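Local coordinates for hypothetical protein, GDSL-like Lipase/Acylhydrolase family protein (Bacteroides uniformis, PDB 4M8K) that probably hydrolyses ester bonds, as a putative lipase or acylhydrolase of the GDSL-like family, at residues 85-90 and 148-153; 104-109 and 155-160; 112-117 and 165-170. All coordinates share one frame; numbering follows the deposited sequence.

The three contacts show how a parallel sheet and the two connections flanking strand 114-118 pack together in a single core. Contacts 1 and 2, with centres about 12 Å apart, lie one after the other on helix 146-160, which meets two parts of the loop between strands 75-81 and 114-118. Contact 3 pairs strand 114-118 with strand 165-170, the strand that follows this helix; its centre lies about 11 Å from that of contact 2 and 16 Å from that of contact 1. The contacts cross along the chain, since 85-90, 104-109 and 112-117 all come before 148-153, 155-160 and 165-170. Helix, sheet and loop are thereby tied together in one alpha/beta unit.

Contact 1: residues 85-90 and 148-153; sequences STVCHT and PAFCYL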
ATOM      1  N   SER A  85       0.970  -9.794   2.182  1.00 19.17           N
ATOM      2  CA  SER A  85       2.381  -9.330   2.137  1.00 16.71           C
ATOM      3  C   SER A  85       2.664  -8.196   3.149  1.00 17.69           C
ATOM      4  O   SER A  85       1.824  -7.332   3.427  1.00 21.46           O
ATOM      5  CB  SER A  85       2.826  -8.846   0.747  1.00 19.05           C
ATOM      6  OG  SER A  85       2.070  -7.706   0.325  1.00 20.42           O
ATOM      7  N   THR A  86       3.844  -8.290   3.742  1.00 18.06           N
ATOM      8  CA  THR A  86       4.334  -7.404   4.767  1.00 19.83           C
ATOM      9  C   THR A  86       5.298  -6.392   4.209  1.00 18.16           C
ATOM     10  O   THR A  86       5.922  -6.605   3.183  1.00 19.68           O
ATOM     11  CB  THR A  86       5.129  -8.203   5.833  1.00 20.90           C
ATOM     12  OG1 THR A  86       6.001  -9.094   5.161  1.00 18.33           O
ATOM     13  CG2 THR A  86       4.198  -8.979   6.737  1.00 19.02           C
ATOM     14  N   VAL A  87       5.457  -5.278   4.903  1.00 16.94           N
ATOM     15  CA  VAL A  87       6.504  -4.351   4.555  1.00 17.48           C
ATOM     16  C   VAL A  87       7.886  -4.946   4.809  1.00 16.61           C
ATOM     17  O   VAL A  87       8.775  -4.843   3.962  1.00 19.21           O
ATOM     18  CB  VAL A  87       6.364  -3.080   5.387  1.00 17.60           C
ATOM     19  CG1 VAL A  87       7.582  -2.185   5.236  1.00 19.32           C
ATOM     20  CG2 VAL A  87       5.090  -2.355   4.978  1.00 18.39           C
ATOM     21  N   CYS A  88       8.087  -5.521   6.000  1.00 19.46           N
ATOM     22  CA  CYS A  88       9.348  -6.107   6.380  1.00 16.50           C
ATOM     23  C   CYS A  88       9.412  -7.586   5.918  1.00 21.12           C
ATOM     24  O   CYS A  88       8.381  -8.160   5.466  1.00 20.94           O
ATOM     25  CB  CYS A  88       9.614  -5.977   7.906  1.00 19.06           C
ATOM     26  SG  CYS A  88       8.636  -7.071   8.943  1.00 22.23           S
ATOM     27  N   HIS A  89      10.586  -8.211   6.082  1.00 20.37           N
ATOM     28  CA  HIS A  89      10.766  -9.615   5.641  1.00 20.81           C
ATOM     29  C   HIS A  89      10.195 -10.656   6.585  1.00 21.34           C
ATOM     30  O   HIS A  89      10.214 -11.827   6.259  1.00 22.41           O
ATOM     31  CB  HIS A  89      12.226  -9.929   5.433  1.00 22.30           C
ATOM     32  CG  HIS A  89      12.894  -9.112   4.377  1.00 20.95           C
ATOM     33  ND1 HIS A  89      12.353  -8.906   3.135  1.00 20.00           N
ATOM     34  CD2 HIS A  89      14.102  -8.500   4.370  1.00 23.21           C
ATOM     35  CE1 HIS A  89      13.190  -8.205   2.402  1.00 22.95           C
ATOM     36  NE2 HIS A  89      14.270  -7.963   3.119  1.00 22.55           N
ATOM     37  N   THR A  90       9.705 -10.268   7.759  1.00 23.69           N
ATOM     38  CA  THR A  90       9.084 -11.230   8.664  1.00 22.42           C
ATOM     39  C   THR A  90       7.609 -11.397   8.365  1.00 21.77           C
ATOM     40  O   THR A  90       6.826 -10.468   8.531  1.00 21.81           O
ATOM     41  CB  THR A  90       9.183 -10.795  10.147  1.00 25.69           C
ATOM     42  OG1 THR A  90      10.549 -10.542  10.512  1.00 24.10           O
ATOM     43  CG2 THR A  90       8.568 -11.863  11.071  1.00 24.32           C
ATOM     44  N   PRO A 148      13.184  -0.547  10.494  1.00 20.11           N
ATOM     45  CA  PRO A 148      14.182  -0.460   9.421  1.00 21.01           C
ATOM     46  C   PRO A 148      13.594  -0.708   8.013  1.00 19.96           C
ATOM     47  O   PRO A 148      13.946  -0.002   7.086  1.00 20.48           O
ATOM     48  CB  PRO A 148      15.188  -1.539   9.795  1.00 24.41           C
ATOM     49  CG  PRO A 148      14.998  -1.788  11.278  1.00 24.23           C
ATOM     50  CD  PRO A 148      13.547  -1.517  11.538  1.00 20.97           C
ATOM     51  N   ALA A 149      12.700  -1.700   7.876  1.00 15.50           N
ATOM     52  CA  ALA A 149      12.078  -2.006   6.571  1.00 18.08           C
ATOM     53  C   ALA A 149      11.275  -0.851   5.963  1.00 18.31           C
ATOM     54  O   ALA A 149      11.443  -0.566   4.788  1.00 17.00           O
ATOM     55  CB  ALA A 149      11.228  -3.253   6.678  1.00 16.24           C
ATOM     56  N   PHE A 150      10.470  -0.162   6.772  1.00 19.83           N
ATOM     57  CA  PHE A 150       9.660   0.954   6.312  1.00 19.53           C
ATOM     58  C   PHE A 150      10.518   2.153   6.022  1.00 20.36           C
ATOM     59  O   PHE A 150      10.290   2.875   5.054  1.00 19.52           O
ATOM     60  CB  PHE A 150       8.556   1.302   7.339  1.00 20.29           C
ATOM     61  CG  PHE A 150       7.520   2.211   6.791  1.00 18.50           C
ATOM     62  CD1 PHE A 150       6.530   1.758   5.929  1.00 23.81           C
ATOM     63  CD2 PHE A 150       7.538   3.562   7.136  1.00 24.44           C
ATOM     64  CE1 PHE A 150       5.608   2.650   5.378  1.00 20.22           C
ATOM     65  CE2 PHE A 150       6.583   4.443   6.626  1.00 22.01           C
ATOM     66  CZ  PHE A 150       5.623   3.984   5.747  1.00 19.23           C
ATOM     67  N   CYS A 151      11.548   2.380   6.840  1.00 22.92           N
ATOM     68  CA  CYS A 151      12.530   3.398   6.455  1.00 21.16           C
ATOM     69  C   CYS A 151      13.158   3.047   5.094  1.00 21.59           C
ATOM     70  O   CYS A 151      13.341   3.910   4.230  1.00 21.58           O
ATOM     71  CB  CYS A 151      13.633   3.502   7.516  1.00 22.40           C
ATOM     72  SG  CYS A 151      13.156   4.090   9.181  1.00 27.29           S
ATOM     73  N   TYR A 152      13.580   1.783   4.922  1.00 25.87           N
ATOM     74  CA  TYR A 152      14.294   1.410   3.702  1.00 21.26           C
ATOM     75  C   TYR A 152      13.335   1.612   2.520  1.00 22.10           C
ATOM     76  O   TYR A 152      13.733   2.039   1.426  1.00 22.31           O
ATOM     77  CB  TYR A 152      14.880  -0.006   3.820  1.00 25.75           C
ATOM     78  CG  TYR A 152      15.387  -0.654   2.523  1.00 26.54           C
ATOM     79  CD1 TYR A 152      14.519  -1.318   1.649  1.00 26.25           C
ATOM     80  CD2 TYR A 152      16.718  -0.630   2.189  1.00 25.62           C
ATOM     81  CE1 TYR A 152      14.977  -1.931   0.474  1.00 23.50           C
ATOM     82  CE2 TYR A 152      17.187  -1.263   1.040  1.00 24.42           C
ATOM     83  CZ  TYR A 152      16.328  -1.906   0.196  1.00 26.00           C
ATOM     84  OH  TYR A 152      16.800  -2.479  -0.943  1.00 29.88           O
ATOM     85  N   LEU A 153      12.068   1.342   2.759  1.00 22.50           N
ATOM     86  CA  LEU A 153      11.032   1.443   1.724  1.00 23.76           C
ATOM     87  C   LEU A 153      10.934   2.850   1.207  1.00 20.99           C
ATOM     88  O   LEU A 153      11.077   3.103  -0.006  1.00 19.13           O
ATOM     89  CB  LEU A 153       9.672   0.972   2.287  1.00 17.67           C
ATOM     90  CG  LEU A 153       8.494   0.989   1.294  1.00 20.13           C
ATOM     91  CD1 LEU A 153       8.752   0.081   0.103  1.00 20.18           C
ATOM     92  CD2 LEU A 153       7.202   0.577   1.976  1.00 20.69           C
TER
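This is a small, buried apolar contact in which a loop following strand 75-81 rests on one side of helix 146-160. Val87 and Cys88 supply the loop side, and Ala149, Phe150 and Leu153 the helix side. The CG1 methyl of Val87 does most of the touching. With this branch anti to the backbone N (chi1 170°), it reaches the helix backbone at Phe150 N, 3.8 Å away, and comes to the edge of the Phe150 ring, near its plane, with CG1 4.1 Å from CD1. Val87 CG1 also lies 4.3 Å from Leu153 CD2, one helical turn on from Ala149. Beside it, Cys88 CB and Ala149 CB are tightly packed at 3.4 Å. The loop is braced from its own side: Thr86 OG1 donates to Cys88 O at 2.6 Å, while the carboxylate of Asp123 accepts from the backbone N of both Val87 and Cys88. Helix 176-189 packs against Phe150 through Met182, Ile185 and Cys186. Cohesion across the pair is thus purely van der Waals and hydrophobic, and the close fit at Ala149 depends on its small side chain, whereas the loop's bonds to Asp123 are made away from this helix.

Contact 2: residues 104-109 and 155-160; sequences TRIHNL and ASLKQL
The last turn and a half of helix 146-160 packs here against the loop that leads into strand 114-118, where a type I beta turn runs from Arg105 to Asn108. Ile106, within that turn, carries most of the contact. Its CG1 sits between the backbone N and the carbonyl carbon (chi1 56°), and the extended branch carries CD1 to the helix, 3.5 Å from Ser156 CB, a tight approach, and 3.8 Å from Leu160 CD1. The other branch turns to Leu157, with Ile106 CG2 and Leu157 CD2 4.0 Å apart. Leu157 CD2 also meets Leu109 CD1, at 4.1 Å, the two side chains crossing at about a right angle. At the outer margin Leu160 CD1 lies over one face of the His107 ring in a CH-pi contact, 4.0 Å from the centroid and 13° off the ring normal. Ser156 meets the isoleucine mainly through CB, while its OG bonds to Tyr152 O one turn back. Replacing Ile106 with an alanine would probably open a gap between Ser156, Leu157 and Leu160 and let the turn shift against the helix. The turn is also tied to the chain just beyond the helix, where Tyr161 OH bonds to Ile106 O. A helix packed on a parallel sheet is the layered alpha/beta arrangement expected of GDSL-like hydrolases; here the loop before strand 114-118 packs against that helix as well.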
ATOM      1  N   THR A 104      10.853  -5.774  -1.540  1.00 20.23           N
ATOM      2  CA  THR A 104      11.368  -6.552  -2.650  1.00 19.81           C
ATOM      3  C   THR A 104      10.651  -6.258  -3.957  1.00 20.54           C
ATOM      4  O   THR A 104      11.078  -6.736  -4.985  1.00 22.99           O
ATOM      5  CB  THR A 104      11.252  -8.062  -2.369  1.00 18.17           C
ATOM      6  OG1 THR A 104       9.872  -8.454  -2.409  1.00 21.89           O
ATOM      7  CG2 THR A 104      11.835  -8.394  -0.999  1.00 23.97           C
ATOM      8  N   ARG A 105       9.570  -5.472  -3.916  1.00 19.84           N
ATOM      9  CA  ARG A 105       8.747  -5.215  -5.103  1.00 18.04           C
ATOM     10  C   ARG A 105       8.832  -3.817  -5.659  1.00 19.17           C
ATOM     11  O   ARG A 105       8.157  -3.477  -6.604  1.00 19.24           O
ATOM     12  CB  ARG A 105       7.323  -5.559  -4.737  1.00 18.72           C
ATOM     13  CG  ARG A 105       7.132  -7.081  -4.687  1.00 18.72           C
ATOM     14  CD  ARG A 105       6.073  -7.534  -3.697  1.00 21.43           C
ATOM     15  NE  ARG A 105       4.843  -6.795  -3.883  1.00 26.64           N
ATOM     16  CZ  ARG A 105       3.975  -6.485  -2.942  1.00 22.87           C
ATOM     17  NH1 ARG A 105       4.130  -6.875  -1.690  1.00 21.66           N
ATOM     18  NH2 ARG A 105       2.941  -5.769  -3.272  1.00 26.91           N
ATOM     19  N   ILE A 106       9.718  -3.006  -5.064  1.00 16.22           N
ATOM     20  CA  ILE A 106       9.837  -1.581  -5.358  1.00 19.76           C
ATOM     21  C   ILE A 106      10.342  -1.218  -6.764  1.00 20.35           C
ATOM     22  O   ILE A 106      10.106  -0.109  -7.183  1.00 22.12           O
ATOM     23  CB  ILE A 106      10.784  -0.892  -4.329  1.00 16.88           C
ATOM     24  CG1 ILE A 106      12.146  -1.561  -4.281  1.00 22.89           C
ATOM     25  CG2 ILE A 106      10.164  -0.928  -2.937  1.00 22.53           C
ATOM     26  CD1 ILE A 106      13.163  -0.759  -3.450  1.00 24.19           C
ATOM     27  N   HIS A 107      10.982  -2.145  -7.477  1.00 22.02           N
ATOM     28  CA  HIS A 107      11.375  -1.938  -8.885  1.00 24.02           C
ATOM     29  C   HIS A 107      10.293  -2.231  -9.909  1.00 26.37           C
ATOM     30  O   HIS A 107      10.501  -1.951 -11.093  1.00 27.15           O
ATOM     31  CB  HIS A 107      12.605  -2.788  -9.271  1.00 22.01           C
ATOM     32  CG  HIS A 107      13.834  -2.496  -8.465  1.00 21.78           C
ATOM     33  ND1 HIS A 107      14.837  -1.666  -8.907  1.00 22.17           N
ATOM     34  CD2 HIS A 107      14.219  -2.927  -7.233  1.00 21.22           C
ATOM     35  CE1 HIS A 107      15.789  -1.604  -8.000  1.00 21.32           C
ATOM     36  NE2 HIS A 107      15.439  -2.363  -6.973  1.00 22.03           N
ATOM     37  N   ASN A 108       9.174  -2.809  -9.512  1.00 18.91           N
ATOM     38  CA  ASN A 108       8.187  -3.220 -10.491  1.00 22.79           C
ATOM     39  C   ASN A 108       6.877  -2.457 -10.301  1.00 22.39           C
ATOM     40  O   ASN A 108       5.871  -3.021  -9.865  1.00 22.48           O
ATOM     41  CB  ASN A 108       8.009  -4.740 -10.401  1.00 17.76           C
ATOM     42  CG  ASN A 108       7.251  -5.323 -11.544  1.00 20.32           C
ATOM     43  OD1 ASN A 108       7.132  -4.769 -12.639  1.00 19.10           O
ATOM     44  ND2 ASN A 108       6.702  -6.504 -11.287  1.00 19.99           N
ATOM     45  N   LEU A 109       6.910  -1.159 -10.649  1.00 21.07           N
ATOM     46  CA  LEU A 109       5.771  -0.254 -10.541  1.00 20.93           C
ATOM     47  C   LEU A 109       5.504   0.559 -11.809  1.00 20.27           C
ATOM     48  O   LEU A 109       4.739   1.533 -11.774  1.00 22.15           O
ATOM     49  CB  LEU A 109       6.035   0.707  -9.394  1.00 19.77           C
ATOM     50  CG  LEU A 109       6.165   0.054  -8.004  1.00 20.76           C
ATOM     51  CD1 LEU A 109       6.481   1.118  -6.969  1.00 17.83           C
ATOM     52  CD2 LEU A 109       4.895  -0.637  -7.634  1.00 19.03           C
ATOM     53  N   ALA A 155      12.954   5.334   1.688  1.00 20.55           N
ATOM     54  CA  ALA A 155      14.268   5.842   1.258  1.00 20.16           C
ATOM     55  C   ALA A 155      14.521   5.395  -0.145  1.00 20.02           C
ATOM     56  O   ALA A 155      14.903   6.177  -0.982  1.00 20.81           O
ATOM     57  CB  ALA A 155      15.365   5.349   2.185  1.00 20.78           C
ATOM     58  N   SER A 156      14.267   4.118  -0.404  1.00 21.23           N
ATOM     59  CA  SER A 156      14.475   3.507  -1.732  1.00 22.56           C
ATOM     60  C   SER A 156      13.486   3.965  -2.788  1.00 24.41           C
ATOM     61  O   SER A 156      13.917   4.207  -3.921  1.00 19.85           O
ATOM     62  CB  SER A 156      14.411   1.971  -1.668  1.00 23.68           C
ATOM     63  OG  SER A 156      15.382   1.487  -0.769  1.00 25.65           O
ATOM     64  N   LEU A 157      12.185   4.086  -2.437  1.00 23.64           N
ATOM     65  CA  LEU A 157      11.228   4.656  -3.375  1.00 22.04           C
ATOM     66  C   LEU A 157      11.613   6.074  -3.808  1.00 26.09           C
ATOM     67  O   LEU A 157      11.509   6.425  -5.000  1.00 26.10           O
ATOM     68  CB  LEU A 157       9.843   4.685  -2.792  1.00 25.05           C
ATOM     69  CG  LEU A 157       9.200   3.312  -2.746  1.00 24.05           C
ATOM     70  CD1 LEU A 157       7.873   3.420  -1.986  1.00 26.72           C
ATOM     71  CD2 LEU A 157       9.044   2.749  -4.144  1.00 22.73           C
ATOM     72  N   LYS A 158      12.056   6.897  -2.862  1.00 25.26           N
ATOM     73  CA  LYS A 158      12.470   8.267  -3.180  1.00 26.61           C
ATOM     74  C   LYS A 158      13.689   8.297  -4.128  1.00 25.55           C
ATOM     75  O   LYS A 158      13.753   9.146  -4.993  1.00 24.12           O
ATOM     76  CB  LYS A 158      12.755   9.083  -1.916  1.00 25.25           C
ATOM     77  CG  LYS A 158      11.489   9.559  -1.227  1.00 24.72           C
ATOM     78  CD  LYS A 158      11.726  10.120   0.163  1.00 26.50           C
ATOM     79  CE  LYS A 158      12.552  11.382   0.171  1.00 30.48           C
ATOM     80  NZ  LYS A 158      11.893  12.418  -0.620  1.00 41.15           N
ATOM     81  N   GLN A 159      14.614   7.358  -3.995  1.00 23.34           N
ATOM     82  CA  GLN A 159      15.770   7.291  -4.893  1.00 22.50           C
ATOM     83  C   GLN A 159      15.390   6.746  -6.276  1.00 19.99           C
ATOM     84  O   GLN A 159      15.802   7.306  -7.309  1.00 20.04           O
ATOM     85  CB  GLN A 159      16.891   6.475  -4.241  1.00 26.14           C
ATOM     86  CG  GLN A 159      18.076   6.305  -5.155  1.00 41.74           C
ATOM     87  CD  GLN A 159      19.318   5.835  -4.424  1.00 47.01           C
ATOM     88  OE1 GLN A 159      19.724   4.676  -4.548  1.00 56.27           O
ATOM     89  NE2 GLN A 159      19.894   6.721  -3.626  1.00 41.45           N
ATOM     90  N   LEU A 160      14.607   5.656  -6.318  1.00 19.91           N
ATOM     91  CA  LEU A 160      14.182   5.079  -7.596  1.00 20.09           C
ATOM     92  C   LEU A 160      13.234   5.996  -8.404  1.00 21.68           C
ATOM     93  O   LEU A 160      13.278   5.979  -9.653  1.00 24.34           O
ATOM     94  CB  LEU A 160      13.523   3.717  -7.393  1.00 19.79           C
ATOM     95  CG  LEU A 160      14.481   2.641  -6.850  1.00 21.85           C
ATOM     96  CD1 LEU A 160      13.709   1.400  -6.531  1.00 23.58           C
ATOM     97  CD2 LEU A 160      15.568   2.328  -7.852  1.00 23.89           C
TER

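Contact 3: residues 112-117 and 165-170; sequences PDIILV and RIYNIT
With CG1 anti to the backbone N (chi1 -175°), Val117 directs this methyl to Asn168 OD1, 3.7 Å away, and its other branch, CG2, to Ile166 CG2 at 4.1 Å. Tyr167 takes the rotation that sets CG anti to the carbonyl carbon (chi1 -64°), as does Leu116 (chi1 -49°), and the two side chains run side by side, pointing the same way, with Leu116 CD2 3.8 Å from Tyr167 CB. Ile114 CG2 approaches the same ring at CD1, crossing it obliquely. These groups project from two neighbouring strands of the central parallel sheet, 114-118 and 165-170, paired in register from Ile114 with Arg165 to Val117 with Asn168. Ile114, Leu116, Arg165 and Tyr167 stand on one face; Ile115, Val117, Ile166 and Asn168 stand on the other, where Leu153 and Leu157 of helix 146-160 meet Val117. The connection between the two strands, which includes this helix, makes a beta-alpha-beta crossover, as expected of the alpha/beta fold of GDSL-like hydrolases. Five backbone bonds join the strands. Tyr167 N donates to Ile115 O at 2.9 Å, and Val117 N to Tyr167 O at 2.8 Å, both nearly straight; the bond from Ile169 N to Val117 O is short, 2.7 Å, but bent at the hydrogen. Ile115 O and Val117 O each receive a CA-H contact as well, from Ile166 and Asn168. The amide of Asn168 is held from the next strand, its ND2 bonding to Asn193 OD1, while strand 22-27 pairs with the other edge of 114-118 through Ser24 and Leu26.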
ATOM      1  N   PRO A 112       5.363   5.543 -12.818  1.00 21.10           N
ATOM      2  CA  PRO A 112       4.323   6.335 -12.225  1.00 23.29           C
ATOM      3  C   PRO A 112       4.736   7.755 -11.950  1.00 23.15           C
ATOM      4  O   PRO A 112       5.922   8.052 -11.773  1.00 23.48           O
ATOM      5  CB  PRO A 112       4.073   5.653 -10.892  1.00 22.92           C
ATOM      6  CG  PRO A 112       5.438   5.088 -10.535  1.00 22.82           C
ATOM      7  CD  PRO A 112       6.088   4.736 -11.823  1.00 24.58           C
ATOM      8  N   ASP A 113       3.735   8.627 -11.983  1.00 20.94           N
ATOM      9  CA  ASP A 113       3.846  10.016 -11.474  1.00 22.66           C
ATOM     10  C   ASP A 113       3.446  10.075 -10.002  1.00 21.28           C
ATOM     11  O   ASP A 113       3.912  10.949  -9.239  1.00 22.38           O
ATOM     12  CB  ASP A 113       2.898  10.910 -12.267  1.00 23.90           C
ATOM     13  CG  ASP A 113       3.164  10.856 -13.715  1.00 24.81           C
ATOM     14  OD1 ASP A 113       4.250  11.282 -14.054  1.00 23.89           O
ATOM     15  OD2 ASP A 113       2.314  10.417 -14.537  1.00 23.19           O
ATOM     16  N   ILE A 114       2.536   9.161  -9.630  1.00 21.23           N
ATOM     17  CA  ILE A 114       2.011   9.065  -8.270  1.00 23.01           C
ATOM     18  C   ILE A 114       2.184   7.634  -7.816  1.00 21.71           C
ATOM     19  O   ILE A 114       1.768   6.670  -8.515  1.00 25.54           O
ATOM     20  CB  ILE A 114       0.527   9.522  -8.185  1.00 25.27           C
ATOM     21  CG1 ILE A 114       0.399  11.019  -8.506  1.00 28.03           C
ATOM     22  CG2 ILE A 114      -0.043   9.279  -6.788  1.00 25.17           C
ATOM     23  CD1 ILE A 114      -1.031  11.439  -8.824  1.00 28.08           C
ATOM     24  N   ILE A 115       2.765   7.462  -6.623  1.00 21.21           N
ATOM     25  CA  ILE A 115       2.861   6.136  -5.993  1.00 18.16           C
ATOM     26  C   ILE A 115       2.078   6.161  -4.660  1.00 20.70           C
ATOM     27  O   ILE A 115       2.310   7.007  -3.786  1.00 23.33           O
ATOM     28  CB  ILE A 115       4.306   5.702  -5.751  1.00 21.30           C
ATOM     29  CG1 ILE A 115       5.046   5.620  -7.089  1.00 21.42           C
ATOM     30  CG2 ILE A 115       4.346   4.362  -5.028  1.00 22.42           C
ATOM     31  CD1 ILE A 115       6.511   5.381  -6.977  1.00 18.89           C
ATOM     32  N   LEU A 116       1.144   5.229  -4.539  1.00 18.92           N
ATOM     33  CA  LEU A 116       0.379   5.037  -3.335  1.00 20.53           C
ATOM     34  C   LEU A 116       0.819   3.732  -2.632  1.00 21.73           C
ATOM     35  O   LEU A 116       0.597   2.633  -3.131  1.00 19.79           O
ATOM     36  CB  LEU A 116      -1.113   5.039  -3.660  1.00 20.55           C
ATOM     37  CG  LEU A 116      -1.595   6.210  -4.522  1.00 21.14           C
ATOM     38  CD1 LEU A 116      -3.054   5.981  -4.864  1.00 23.71           C
ATOM     39  CD2 LEU A 116      -1.412   7.574  -3.871  1.00 18.91           C
ATOM     40  N   VAL A 117       1.439   3.907  -1.466  1.00 17.31           N
ATOM     41  CA  VAL A 117       1.939   2.814  -0.630  1.00 18.26           C
ATOM     42  C   VAL A 117       0.888   2.551   0.424  1.00 23.45           C
ATOM     43  O   VAL A 117       0.516   3.473   1.165  1.00 20.78           O
ATOM     44  CB  VAL A 117       3.288   3.167   0.055  1.00 18.96           C
ATOM     45  CG1 VAL A 117       3.827   1.963   0.806  1.00 19.99           C
ATOM     46  CG2 VAL A 117       4.301   3.624  -0.969  1.00 19.67           C
ATOM     47  N   ARG A 165       5.342  11.655  -6.973  1.00 28.19           N
ATOM     48  CA  ARG A 165       4.762  11.983  -5.677  1.00 31.26           C
ATOM     49  C   ARG A 165       4.348  10.693  -4.992  1.00 21.65           C
ATOM     50  O   ARG A 165       3.663   9.865  -5.557  1.00 24.51           O
ATOM     51  CB  ARG A 165       3.558  12.957  -5.813  1.00 35.01           C
ATOM     52  CG  ARG A 165       3.922  14.395  -6.150  1.00 53.50           C
ATOM     53  CD  ARG A 165       4.784  15.096  -5.065  1.00 81.70           C
ATOM     54  NE  ARG A 165       4.337  14.866  -3.673  1.00 77.36           N
ATOM     55  CZ  ARG A 165       3.337  15.508  -3.058  1.00 79.32           C
ATOM     56  NH1 ARG A 165       2.637  16.440  -3.692  1.00 70.43           N
ATOM     57  NH2 ARG A 165       3.015  15.212  -1.791  1.00 80.56           N
ATOM     58  N   ILE A 166       4.818  10.504  -3.773  1.00 22.54           N
ATOM     59  CA  ILE A 166       4.615   9.286  -3.025  1.00 24.28           C
ATOM     60  C   ILE A 166       3.783   9.617  -1.804  1.00 26.21           C
ATOM     61  O   ILE A 166       4.076  10.593  -1.099  1.00 22.02           O
ATOM     62  CB  ILE A 166       5.944   8.696  -2.561  1.00 25.27           C
ATOM     63  CG1 ILE A 166       6.880   8.481  -3.756  1.00 26.64           C
ATOM     64  CG2 ILE A 166       5.709   7.427  -1.749  1.00 23.97           C
ATOM     65  CD1 ILE A 166       8.318   8.193  -3.367  1.00 30.16           C
ATOM     66  N   TYR A 167       2.706   8.864  -1.639  1.00 20.95           N
ATOM     67  CA  TYR A 167       1.783   8.959  -0.523  1.00 19.49           C
ATOM     68  C   TYR A 167       1.695   7.640   0.199  1.00 18.89           C
ATOM     69  O   TYR A 167       1.603   6.560  -0.448  1.00 22.50           O
ATOM     70  CB  TYR A 167       0.385   9.329  -1.030  1.00 19.73           C
ATOM     71  CG  TYR A 167       0.302  10.688  -1.669  1.00 21.17           C
ATOM     72  CD1 TYR A 167       0.575  10.855  -3.003  1.00 24.23           C
ATOM     73  CD2 TYR A 167      -0.083  11.799  -0.936  1.00 26.79           C
ATOM     74  CE1 TYR A 167       0.489  12.102  -3.604  1.00 35.75           C
ATOM     75  CE2 TYR A 167      -0.135  13.062  -1.513  1.00 30.33           C
ATOM     76  CZ  TYR A 167       0.161  13.214  -2.843  1.00 33.94           C
ATOM     77  OH  TYR A 167       0.074  14.453  -3.431  1.00 37.87           O
ATOM     78  N   ASN A 168       1.806   7.686   1.517  1.00 22.93           N
ATOM     79  CA  ASN A 168       1.598   6.533   2.340  1.00 22.78           C
ATOM     80  C   ASN A 168       0.144   6.503   2.850  1.00 23.25           C
ATOM     81  O   ASN A 168      -0.443   7.550   3.172  1.00 21.77           O
ATOM     82  CB  ASN A 168       2.506   6.522   3.543  1.00 23.69           C
ATOM     83  CG  ASN A 168       2.518   5.158   4.242  1.00 23.22           C
ATOM     84  OD1 ASN A 168       2.958   4.138   3.655  1.00 22.75           O
ATOM     85  ND2 ASN A 168       2.082   5.121   5.477  1.00 21.39           N
ATOM     86  N   ILE A 169      -0.401   5.307   2.938  1.00 18.93           N
ATOM     87  CA  ILE A 169      -1.770   5.141   3.409  1.00 19.62           C
ATOM     88  C   ILE A 169      -1.737   4.202   4.619  1.00 21.65           C
ATOM     89  O   ILE A 169      -1.347   3.023   4.473  1.00 19.90           O
ATOM     90  CB  ILE A 169      -2.659   4.561   2.336  1.00 22.68           C
ATOM     91  CG1 ILE A 169      -2.788   5.485   1.125  1.00 24.08           C
ATOM     92  CG2 ILE A 169      -4.076   4.303   2.870  1.00 22.31           C
ATOM     93  CD1 ILE A 169      -3.484   4.792  -0.077  1.00 21.36           C
ATOM     94  N   THR A 170      -2.133   4.730   5.787  1.00 20.92           N
ATOM     95  CA  THR A 170      -2.182   3.962   7.061  1.00 22.08           C
ATOM     96  C   THR A 170      -3.581   3.440   7.376  1.00 20.58           C
ATOM     97  O   THR A 170      -4.516   4.201   7.673  1.00 22.92           O
ATOM     98  CB  THR A 170      -1.653   4.803   8.248  1.00 21.64           C
ATOM     99  OG1 THR A 170      -0.296   5.162   8.005  1.00 23.64           O
ATOM    100  CG2 THR A 170      -1.724   4.022   9.577  1.00 26.13           C
TER